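Local coordinates for aminoacyl carrier protein (Agrobacterium tumefaciens, PDB 4H2W), which carries alanine, glycine or serine as a thioester on its 4'-phosphopantetheine arm, after charging by a partner ligase, at residues A23-I28 with A84-I89. Residues are numbered along the deposited sequence; the frame is centred on the assembly and turned at random.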
loop_
_atom_site.group_PDB
_atom_site.type_symbol
_atom_site.label_atom_id
_atom_site.label_comp_id
_atom_site.label_asym_id
_atom_site.label_seq_id
_atom_site.Cartn_x
_atom_site.Cartn_y
_atom_site.Cartn_z
ATOM N N ALA C 23 8.802 36.306 -34.758
ATOM C CA ALA C 23 8.979 35.066 -35.509
ATOM C C ALA C 23 9.543 33.939 -34.634
ATOM O O ALA C 23 9.157 32.777 -34.787
ATOM C CB ALA C 23 9.868 35.305 -36.722
ATOM N N THR C 24 10.453 34.288 -33.730
ATOM C CA THR C 24 11.026 33.302 -32.822
ATOM C C THR C 24 9.903 32.686 -31.994
ATOM O O THR C 24 9.753 31.465 -31.953
ATOM C CB THR C 24 12.087 33.918 -31.884
ATOM O OG1 THR C 24 11.471 34.883 -31.026
ATOM C CG2 THR C 24 13.196 34.599 -32.679
ATOM N N ILE C 25 9.094 33.546 -31.374
ATOM C CA ILE C 25 7.955 33.108 -30.566
ATOM C C ILE C 25 7.043 32.177 -31.341
ATOM O O ILE C 25 6.620 31.140 -30.835
ATOM C CB ILE C 25 7.137 34.302 -30.054
ATOM C CG1 ILE C 25 7.939 35.074 -29.012
ATOM C CG2 ILE C 25 5.833 33.834 -29.452
ATOM C CD1 ILE C 25 7.304 36.374 -28.626
ATOM N N ARG C 26 6.772 32.536 -32.590
ATOM C CA ARG C 26 5.901 31.733 -33.443
ATOM C C ARG C 26 6.463 30.343 -33.732
ATOM O O ARG C 26 5.711 29.371 -33.846
ATOM C CB ARG C 26 5.613 32.482 -34.745
ATOM C CG ARG C 26 4.776 33.733 -34.535
ATOM C CD ARG C 26 4.534 34.493 -35.827
ATOM N NE ARG C 26 3.395 35.394 -35.680
ATOM C CZ ARG C 26 2.143 35.048 -35.959
ATOM N NH1 ARG C 26 1.879 33.830 -36.416
ATOM N NH2 ARG C 26 1.156 35.920 -35.788
ATOM N N GLU C 27 7.784 30.251 -33.852
ATOM C CA GLU C 27 8.439 28.967 -34.088
ATOM C C GLU C 27 8.311 28.059 -32.863
ATOM O O GLU C 27 8.048 26.863 -32.988
ATOM C CB GLU C 27 9.916 29.165 -34.453
ATOM C CG GLU C 27 10.722 27.867 -34.557
ATOM C CD GLU C 27 10.167 26.879 -35.577
ATOM O OE1 GLU C 27 9.655 27.316 -36.638
ATOM O OE2 GLU C 27 10.252 25.655 -35.316
ATOM N N ILE C 28 8.499 28.643 -31.684
ATOM C CA ILE C 28 8.367 27.914 -30.425
ATOM C C ILE C 28 6.944 27.407 -30.228
ATOM O O ILE C 28 6.729 26.288 -29.758
ATOM C CB ILE C 28 8.740 28.802 -29.248
ATOM C CG1 ILE C 28 10.140 29.374 -29.454
ATOM C CG2 ILE C 28 8.659 28.022 -27.956
ATOM C CD1 ILE C 28 10.416 30.600 -28.623
ATOM N N ALA C 84 -1.781 34.234 -23.385
ATOM C CA ALA C 84 -3.092 34.240 -24.024
ATOM C C ALA C 84 -2.969 34.426 -25.531
ATOM O O ALA C 84 -3.776 33.908 -26.303
ATOM C CB ALA C 84 -3.957 35.335 -23.428
ATOM N N SER C 85 -1.949 35.170 -25.941
ATOM C CA SER C 85 -1.741 35.463 -27.349
ATOM C C SER C 85 -0.266 35.718 -27.627
ATOM O O SER C 85 0.502 36.061 -26.722
ATOM C CB SER C 85 -2.563 36.688 -27.763
ATOM O OG SER C 85 -2.021 37.873 -27.201
ATOM N N ILE C 86 0.116 35.557 -28.889
ATOM C CA ILE C 86 1.472 35.846 -29.345
ATOM C C ILE C 86 1.898 37.253 -28.926
ATOM O O ILE C 86 3.012 37.462 -28.432
ATOM C CB ILE C 86 1.558 35.692 -30.875
ATOM C CG1 ILE C 86 1.255 34.245 -31.264
ATOM C CG2 ILE C 86 2.919 36.136 -31.395
ATOM C CD1 ILE C 86 1.075 34.031 -32.733
ATOM N N LYS C 87 0.986 38.206 -29.103
ATOM C CA LYS C 87 1.230 39.595 -28.733
ATOM C C LYS C 87 1.423 39.731 -27.222
ATOM O O LYS C 87 2.320 40.446 -26.759
ATOM C CB LYS C 87 0.071 40.478 -29.208
ATOM C CG LYS C 87 0.202 41.937 -28.808
ATOM N N ALA C 88 0.573 39.049 -26.460
ATOM C CA ALA C 88 0.711 39.013 -25.007
ATOM C C ALA C 88 2.072 38.436 -24.634
ATOM O O ALA C 88 2.772 38.973 -23.774
ATOM C CB ALA C 88 -0.406 38.190 -24.385
ATOM N N ILE C 89 2.449 37.348 -25.300
ATOM C CA ILE C 89 3.772 36.755 -25.099
ATOM C C ILE C 89 4.880 37.736 -25.475
ATOM O O ILE C 89 5.802 37.978 -24.688
ATOM C CB ILE C 89 3.954 35.474 -25.925
ATOM C CG1 ILE C 89 2.961 34.405 -25.479
ATOM C CG2 ILE C 89 5.374 34.955 -25.783
ATOM C CD1 ILE C 89 2.903 33.209 -26.395
#
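In the helical bundle of this carrier protein, the first and last helices, 21-32 and 86-94, meet through Ile25 and Arg26 on one and Ile86 and Ile89 on the other. Ile25 packs against both isoleucines. Its CD1 lies 3.7 Å from Ile89 CG2, a methyl that Ile25 CG2 also touches. The distance from Ile25 CG2 to Ile86 CG2 is 4.2 Å. In all three isoleucines CG2 is anti to the backbone N, and with the helices placed as they are this turns the branch methyls into the interface, where the side chains pass alongside each other, running in opposite senses. Ile65 of helix 55-68 and Phe69 also pack on Ile25, which places the contact in the hydrophobic core of the acyl-carrier-type fold, away from the prosthetic-group site.

Arg26 borders this core. With its chain stretched out to NE, it crosses Ile86 at about a right angle, and Ile86 CD1 sits over the centre of one guanidinium face, 3.5 Å from Arg26 CZ. The group's nitrogens bond elsewhere: NE to Asn22 OD1, and NH2 to Ile42 O and, as a salt bridge, to Asp44 OD1. These bonds would fix the rotation of the plane on which the methyl rests. Just before Ile86, Ser85 is the N-cap of helix 86-94, its OG accepting from Ala88 N at 2.9 Å with an N-H...O angle of 159°.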